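Local coordinates for G protein alpha subunit (PDB 4FID) that probably relays transmembrane signals as the guanine nucleotide-binding alpha subunit of a heterotrimeric G protein, and holds GDP in its nucleotide site, at residues G17-T20 and I21-L25; G32-E35 and Q36-A39; N314-R317 and V318-A322. All coordinates share one frame; numbering follows the deposited sequence.

Contact 1 (G17-T20 and I21-L25); sequences GKST and IAKQL. With GDP (guanosine-5'-diphosphate), chain C.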
loop_
_atom_site.group_PDB
_atom_site.type_symbol
_atom_site.label_atom_id
_atom_site.label_comp_id
_atom_site.label_asym_id
_atom_site.label_seq_id
_atom_site.Cartn_x
_atom_site.Cartn_y
_atom_site.Cartn_z
ATOM N N GLY A 17 1.943 1.060 -1.188
ATOM C CA GLY A 17 1.761 0.516 0.141
ATOM C C GLY A 17 3.044 0.441 0.959
ATOM O O GLY A 17 3.093 -0.272 1.959
ATOM N N LYS A 18 4.087 1.173 0.571
ATOM C CA LYS A 18 5.356 1.067 1.305
ATOM C C LYS A 18 5.253 1.649 2.709
ATOM O O LYS A 18 5.932 1.191 3.644
ATOM C CB LYS A 18 6.513 1.678 0.506
ATOM C CG LYS A 18 7.051 2.988 1.000
ATOM C CD LYS A 18 8.036 3.587 -0.036
ATOM C CE LYS A 18 7.703 5.041 -0.355
ATOM N NZ LYS A 18 7.057 5.718 0.825
ATOM N N SER A 19 4.381 2.641 2.864
ATOM C CA SER A 19 4.137 3.256 4.174
ATOM C C SER A 19 3.367 2.294 5.085
ATOM O O SER A 19 3.580 2.257 6.290
ATOM C CB SER A 19 3.419 4.604 4.013
ATOM O OG SER A 19 2.277 4.701 4.847
ATOM N N THR A 20 2.498 1.483 4.496
ATOM C CA THR A 20 1.811 0.452 5.253
ATOM C C THR A 20 2.778 -0.635 5.725
ATOM O O THR A 20 2.669 -1.155 6.833
ATOM C CB THR A 20 0.751 -0.215 4.409
ATOM O OG1 THR A 20 -0.164 0.779 3.916
ATOM C CG2 THR A 20 0.016 -1.271 5.255
ATOM N N ILE A 21 3.735 -0.981 4.878
ATOM C CA ILE A 21 4.755 -1.919 5.300
ATOM C C ILE A 21 5.524 -1.383 6.523
ATOM O O ILE A 21 5.809 -2.127 7.452
ATOM C CB ILE A 21 5.743 -2.180 4.164
ATOM C CG1 ILE A 21 5.009 -2.703 2.923
ATOM C CG2 ILE A 21 6.858 -3.104 4.640
ATOM C CD1 ILE A 21 4.511 -4.107 3.063
ATOM N N ALA A 22 5.868 -0.097 6.503
ATOM C CA ALA A 22 6.644 0.514 7.578
ATOM C C ALA A 22 5.894 0.567 8.915
ATOM O O ALA A 22 6.484 0.350 9.977
ATOM C CB ALA A 22 7.105 1.903 7.171
ATOM N N LYS A 23 4.606 0.874 8.870
ATOM C CA LYS A 23 3.793 0.837 10.081
ATOM C C LYS A 23 3.672 -0.601 10.590
ATOM O O LYS A 23 3.680 -0.864 11.787
ATOM C CB LYS A 23 2.405 1.420 9.822
ATOM C CG LYS A 23 2.349 2.923 9.894
ATOM C CD LYS A 23 1.044 3.437 9.346
ATOM C CE LYS A 23 1.111 4.940 9.117
ATOM N NZ LYS A 23 0.228 5.354 7.987
ATOM N N GLN A 24 3.579 -1.527 9.657
ATOM C CA GLN A 24 3.414 -2.923 9.994
ATOM C C GLN A 24 4.627 -3.470 10.736
ATOM O O GLN A 24 4.492 -4.307 11.626
ATOM C CB GLN A 24 3.148 -3.734 8.724
ATOM C CG GLN A 24 2.552 -5.083 8.982
ATOM C CD GLN A 24 1.151 -5.012 9.545
ATOM O OE1 GLN A 24 0.167 -4.979 8.799
ATOM N NE2 GLN A 24 1.047 -5.014 10.874
ATOM N N LEU A 25 5.814 -2.990 10.377
ATOM C CA LEU A 25 7.048 -3.461 11.008
ATOM C C LEU A 25 7.221 -2.801 12.356
ATOM O O LEU A 25 7.784 -3.403 13.274
ATOM C CB LEU A 25 8.271 -3.170 10.129
ATOM C CG LEU A 25 8.353 -3.935 8.804
ATOM C CD1 LEU A 25 9.442 -3.360 7.913
ATOM C CD2 LEU A 25 8.580 -5.413 9.068
HETATM P PB GDP C . 2.872 5.157 0.278
HETATM O O1B GDP C . 2.863 6.089 1.463
HETATM O O2B GDP C . 2.858 5.974 -0.993
HETATM O O3B GDP C . 4.140 4.344 0.352
HETATM O O3A GDP C . 1.580 4.166 0.256
HETATM P PA GDP C . 0.586 3.912 1.522
HETATM O O1A GDP C . 1.215 2.991 2.547
HETATM O O2A GDP C . 0.170 5.219 2.173
HETATM O "O5'" GDP C . -0.720 3.228 0.852
HETATM C "C5'" GDP C . -2.006 3.837 1.001
HETATM C "C4'" GDP C . -3.148 2.811 1.049
HETATM O "O4'" GDP C . -2.780 1.548 0.476
HETATM C "C3'" GDP C . -3.633 2.536 2.473
HETATM O "O3'" GDP C . -5.049 2.798 2.560
HETATM C "C2'" GDP C . -3.313 1.069 2.721
HETATM O "O2'" GDP C . -4.286 0.453 3.585
HETATM C "C1'" GDP C . -3.277 0.491 1.303
HETATM N N9 GDP C . -2.453 -0.750 1.194
HETATM C C8 GDP C . -1.110 -0.873 1.275
HETATM N N7 GDP C . -0.723 -2.169 1.121
HETATM C C5 GDP C . -1.835 -2.904 0.934
HETATM C C6 GDP C . -2.165 -4.337 0.715
HETATM O O6 GDP C . -1.273 -5.203 0.661
HETATM N N1 GDP C . -3.449 -4.685 0.583
HETATM C C2 GDP C . -4.443 -3.776 0.625
HETATM N N2 GDP C . -5.717 -4.202 0.468
HETATM N N3 GDP C . -4.225 -2.449 0.818
HETATM C C4 GDP C . -2.968 -1.965 0.977
#

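Contact 2 (G32-E35 and Q36-A39); sequences GFPE and QERA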
loop_
_atom_site.group_PDB
_atom_site.type_symbol
_atom_site.label_atom_id
_atom_site.label_comp_id
_atom_site.label_asym_id
_atom_site.label_seq_id
_atom_site.Cartn_x
_atom_site.Cartn_y
_atom_site.Cartn_z
ATOM N N GLY A 32 4.862 -0.625 18.340
ATOM C CA GLY A 32 3.558 -0.192 17.890
ATOM C C GLY A 32 3.379 1.294 18.113
ATOM O O GLY A 32 4.346 2.042 18.262
ATOM N N PHE A 33 2.128 1.721 18.122
ATOM C CA PHE A 33 1.796 3.123 18.271
ATOM C C PHE A 33 0.989 3.333 19.535
ATOM O O PHE A 33 -0.034 2.685 19.746
ATOM C CB PHE A 33 1.023 3.620 17.054
ATOM C CG PHE A 33 1.801 3.518 15.774
ATOM C CD1 PHE A 33 1.894 2.303 15.090
ATOM C CD2 PHE A 33 2.458 4.631 15.256
ATOM C CE1 PHE A 33 2.621 2.207 13.917
ATOM C CE2 PHE A 33 3.182 4.540 14.077
ATOM C CZ PHE A 33 3.262 3.326 13.409
ATOM N N PRO A 34 1.479 4.226 20.401
ATOM C CA PRO A 34 0.808 4.584 21.653
ATOM C C PRO A 34 -0.440 5.416 21.411
ATOM O O PRO A 34 -0.579 6.076 20.384
ATOM C CB PRO A 34 1.863 5.398 22.400
ATOM C CG PRO A 34 2.813 5.867 21.352
ATOM C CD PRO A 34 2.830 4.801 20.303
ATOM N N GLU A 35 -1.342 5.376 22.375
ATOM C CA GLU A 35 -2.629 6.022 22.232
ATOM C C GLU A 35 -2.560 7.449 21.703
ATOM O O GLU A 35 -3.382 7.828 20.875
ATOM C CB GLU A 35 -3.407 5.984 23.550
ATOM C CG GLU A 35 -4.813 6.561 23.440
ATOM C CD GLU A 35 -5.565 6.552 24.759
ATOM O OE1 GLU A 35 -5.004 6.077 25.773
ATOM O OE2 GLU A 35 -6.721 7.028 24.779
ATOM N N GLN A 36 -1.610 8.254 22.171
ATOM C CA GLN A 36 -1.601 9.658 21.743
ATOM C C GLN A 36 -1.175 9.834 20.288
ATOM O O GLN A 36 -1.648 10.749 19.617
ATOM C CB GLN A 36 -0.804 10.582 22.680
ATOM C CG GLN A 36 0.644 10.208 22.867
ATOM C CD GLN A 36 0.854 9.340 24.094
ATOM O OE1 GLN A 36 0.159 9.493 25.104
ATOM N NE2 GLN A 36 1.817 8.425 24.014
ATOM N N GLU A 37 -0.301 8.958 19.797
ATOM C CA GLU A 37 0.079 8.982 18.387
ATOM C C GLU A 37 -1.107 8.547 17.521
ATOM O O GLU A 37 -1.464 9.207 16.541
ATOM C CB GLU A 37 1.290 8.085 18.140
ATOM C CG GLU A 37 1.857 8.175 16.734
ATOM C CD GLU A 37 3.321 7.768 16.678
ATOM O OE1 GLU A 37 3.882 7.389 17.738
ATOM O OE2 GLU A 37 3.914 7.833 15.575
ATOM N N ARG A 38 -1.735 7.447 17.907
ATOM C CA ARG A 38 -2.938 6.986 17.235
ATOM C C ARG A 38 -4.050 8.039 17.152
ATOM O O ARG A 38 -4.687 8.197 16.112
ATOM C CB ARG A 38 -3.463 5.721 17.924
ATOM C CG ARG A 38 -2.747 4.454 17.523
ATOM C CD ARG A 38 -3.480 3.265 18.051
ATOM N NE ARG A 38 -2.948 2.933 19.352
ATOM C CZ ARG A 38 -3.642 2.956 20.477
ATOM N NH1 ARG A 38 -4.932 3.263 20.460
ATOM N NH2 ARG A 38 -3.038 2.657 21.618
ATOM N N ALA A 39 -4.298 8.758 18.242
ATOM C CA ALA A 39 -5.423 9.690 18.272
ATOM C C ALA A 39 -5.272 10.824 17.266
ATOM O O ALA A 39 -6.260 11.429 16.872
ATOM C CB ALA A 39 -5.673 10.239 19.701
#

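Contact 3 (N314-R317 and V318-A322); sequences NIKR and VFMLA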
loop_
_atom_site.group_PDB
_atom_site.type_symbol
_atom_site.label_atom_id
_atom_site.label_comp_id
_atom_site.label_asym_id
_atom_site.label_seq_id
_atom_site.Cartn_x
_atom_site.Cartn_y
_atom_site.Cartn_z
ATOM N N ASN A 314 1.255 -12.036 7.237
ATOM C CA ASN A 314 2.016 -12.078 5.991
ATOM C C ASN A 314 3.317 -11.262 6.054
ATOM O O ASN A 314 4.378 -11.754 5.699
ATOM C CB ASN A 314 1.147 -11.591 4.823
ATOM C CG ASN A 314 1.832 -11.751 3.463
ATOM O OD1 ASN A 314 2.244 -10.775 2.839
ATOM N ND2 ASN A 314 1.946 -12.982 3.004
ATOM N N ILE A 315 3.249 -10.015 6.498
ATOM C CA ILE A 315 4.472 -9.211 6.566
ATOM C C ILE A 315 5.511 -9.757 7.557
ATOM O O ILE A 315 6.714 -9.659 7.305
ATOM C CB ILE A 315 4.190 -7.727 6.878
ATOM C CG1 ILE A 315 3.383 -7.085 5.753
ATOM C CG2 ILE A 315 5.491 -6.982 7.108
ATOM C CD1 ILE A 315 3.927 -7.391 4.364
ATOM N N LYS A 316 5.056 -10.333 8.674
ATOM C CA LYS A 316 5.970 -10.988 9.622
ATOM C C LYS A 316 6.706 -12.164 8.974
ATOM O O LYS A 316 7.926 -12.234 8.997
ATOM C CB LYS A 316 5.230 -11.463 10.878
ATOM C CG LYS A 316 6.133 -11.801 12.078
ATOM C CD LYS A 316 5.464 -12.797 13.041
ATOM C CE LYS A 316 6.168 -12.828 14.416
ATOM N NZ LYS A 316 5.665 -13.889 15.390
ATOM N N ARG A 317 5.960 -13.080 8.377
ATOM C CA ARG A 317 6.570 -14.234 7.734
ATOM C C ARG A 317 7.543 -13.788 6.642
ATOM O O ARG A 317 8.661 -14.294 6.552
ATOM C CB ARG A 317 5.487 -15.181 7.204
ATOM C CG ARG A 317 5.968 -16.305 6.324
ATOM C CD ARG A 317 4.791 -17.034 5.689
ATOM N NE ARG A 317 3.863 -16.125 5.006
ATOM C CZ ARG A 317 2.756 -16.504 4.356
ATOM N NH1 ARG A 317 2.415 -17.791 4.280
ATOM N NH2 ARG A 317 1.978 -15.598 3.778
ATOM N N VAL A 318 7.134 -12.805 5.845
ATOM C CA VAL A 318 7.950 -12.343 4.728
ATOM C C VAL A 318 9.210 -11.561 5.123
ATOM O O VAL A 318 10.277 -11.746 4.538
ATOM C CB VAL A 318 7.134 -11.514 3.737
ATOM C CG1 VAL A 318 8.051 -10.892 2.712
ATOM C CG2 VAL A 318 6.112 -12.394 3.069
ATOM N N PHE A 319 9.104 -10.691 6.114
ATOM C CA PHE A 319 10.293 -9.959 6.507
ATOM C C PHE A 319 11.347 -10.887 7.125
ATOM O O PHE A 319 12.551 -10.610 7.077
ATOM C CB PHE A 319 9.962 -8.801 7.437
ATOM C CG PHE A 319 11.125 -7.919 7.684
ATOM C CD1 PHE A 319 11.554 -7.040 6.707
ATOM C CD2 PHE A 319 11.836 -8.009 8.862
ATOM C CE1 PHE A 319 12.660 -6.237 6.912
ATOM C CE2 PHE A 319 12.941 -7.205 9.073
ATOM C CZ PHE A 319 13.353 -6.318 8.092
HETATM N N MSE A 320 10.867 -11.996 7.684
HETATM C CA MSE A 320 11.699 -13.048 8.268
HETATM C C MSE A 320 12.620 -13.714 7.242
HETATM O O MSE A 320 13.834 -13.788 7.435
HETATM C CB MSE A 320 10.806 -14.106 8.906
HETATM C CG MSE A 320 11.308 -14.591 10.238
HETATM SE SE MSE A 320 10.854 -13.381 11.702
HETATM C CE MSE A 320 8.927 -13.673 11.725
ATOM N N LEU A 321 12.034 -14.208 6.156
ATOM C CA LEU A 321 12.817 -14.659 5.022
ATOM C C LEU A 321 13.831 -13.591 4.648
ATOM O O LEU A 321 15.005 -13.887 4.416
ATOM C CB LEU A 321 11.896 -14.934 3.832
ATOM C CG LEU A 321 10.855 -16.016 4.156
ATOM C CD1 LEU A 321 9.807 -16.177 3.050
ATOM C CD2 LEU A 321 11.556 -17.328 4.458
ATOM N N ALA A 322 13.377 -12.345 4.605
ATOM C CA ALA A 322 14.241 -11.231 4.231
ATOM C C ALA A 322 15.473 -11.081 5.130
ATOM O O ALA A 322 16.569 -10.796 4.643
ATOM C CB ALA A 322 13.456 -9.936 4.177
#

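Contact 1 (G17-T20 and I21-L25)
Ile21 N bonds back to Gly17 O at 3.1 Å, the first of four successive helical bonds here; Ala22, Lys23 and Gln24 reach Lys18, Ser19 and Thr20 in the same way. Gly17 is the N-cap, and its amide makes a weak bond to the GDP bridging oxygen. This is the P-loop (Walker A) end of the helix, where backbone amides meet the diphosphate. Ser19 N donates to O3B of GDP at 3.0 Å, and Ser19 is probably also a magnesium ligand. With chi1 at -57°, Thr20 keeps OG1 beside its own backbone N. That hydroxyl hydrogen-bonds to O1A of GDP at 2.9 Å, and the Thr20 amide adds a weak bond to the same oxygen. Lys18 bends over the beta phosphate, NZ weakly bonded to O3B and paired with Asp167. Ile21 belongs to the tight side, buried against Ala309. Lys23 makes the looser, partly exposed side: its extended chain runs back past Ser19 O, leaving NZ 3.8 Å from Ser19 OG and weakly bonded to Thr146. The helix packs against helix 138-143 through Thr20 and Lys23 on Ile142, and against helix 312-332 through Ile21 on Ile315, while Ala22 O takes a hydrogen bond from Tyr154 of strand 152-157.

Contact 2 (G32-E35 and Q36-A39)
Pro34 O is gripped by two backbone amides of the turn that follows it. Arg38 N reaches it at 3.1 Å in a nearly straight bond (172° at the hydrogen), while Glu37 N, at 3.0 Å, makes a weak, bent one. One residue on, Ala39 N closes on Glu35 O at 2.9 Å. The Arg38 side chain turns back against the chain leading into the turn. Its CG sits beside its own backbone N (chi1 -80°) and the chain bends at chi3, which brings NE to within 3.0 Å of Phe33 O. The oxygen lies in the guanidinium plane, although NE stands above the plane of the Phe33 carbonyl rather than on a lone pair. One face of the guanidinium rests on the CA of Glu35, offset toward the rim, and NH1 is held by the backbone oxygen of Pro136. Pro34 is the N-cap of the short helix 35-39, in the part of the chain that leads from the P-loop helix of the Ras-like domain toward the all-helical domain, as in other G-alpha subunits. On another side of the turn, the extended Glu37 chain carries its carboxylate to the edge of the Phe33 ring, OE2 3.5 Å from CD2, with the two planes 84° apart. Glu37 OE1 also has a long, weak ion pair with Lys26. Gln36 bends at chi2 and brings NE2 to 3.4 Å from Pro34 CB, a contact at the exposed surface. The Phe33 ring lies against Ile27 of helix 18-28 and Leu141 of helix 138-143, and the backbone N of Phe33 bonds to Glu138.

Contact 3 (N314-R317 and V318-A322)
Phe319 N bonds to Ile315 O at 2.9 Å, fairly straight, with 161° at the hydrogen. Val318 N reaches Asn314 O in much the same way, at 3.0 Å. The next two bonds of this i to i+4 series are longer: Met320 N to Lys316 O is 3.2 Å, and Leu321 N to Arg317 O, at 3.4 Å, counts as weak. Beside these bonds Val318 leans on the carbonyl of the turn before. Its CG1 is anti to its own backbone N (chi1 172°), which turns CG2 back toward Asn314 O. The Asn314 side chain runs alongside that of Val318 and points the same way, but its amide oxygen is taken by the backbone N of Asn308, in the loop before the helix. All this belongs to the long helix 312-332, the last one modelled in the chain, which in G-alpha subunits follows the final strand of the Ras-like domain. Its buried side carries Ile315, Val318 and Phe319: Val318 packs on Asn305 of strand 301-307, while Phe319 lies against Leu25 and Phe29. Outward from there, Lys316 and Met320 run side by side and point the same way, the lysine extended and the selenomethionine folded at chi2 and chi3. The terminal methyl CE is modelled near Lys316 CG, a position that is doubtful because Met320 is poorly ordered. Leu321, partly exposed, sets CG 3.7 Å from Arg317 O and touches Asn284 with its side chain.

How the contacts relate
Contacts 1 and 3 belong to neighbouring helices that pack on each other: Leu25 CD2 lies 3.8 Å from Phe319 CG, so the P-loop helix and helix 312-332 share an apolar interface. Contact 1 is the buried one and the one that meets GDP, through amides, hydroxyls and a lysine. Contact 3 is partly buried, a plain series of i to i+4 bonds with apolar residues inward and Lys316 and Arg317 outward. Contact 2 lies at the surface, in the loop after helix 18-28 and the short helix 35-39, where an arginine and an N-cap carbonyl do the work; it touches contact 1 through Phe33 CZ, 3.7 Å from Lys23 CG, but stays about 12 Å, nearest atoms, from contact 3.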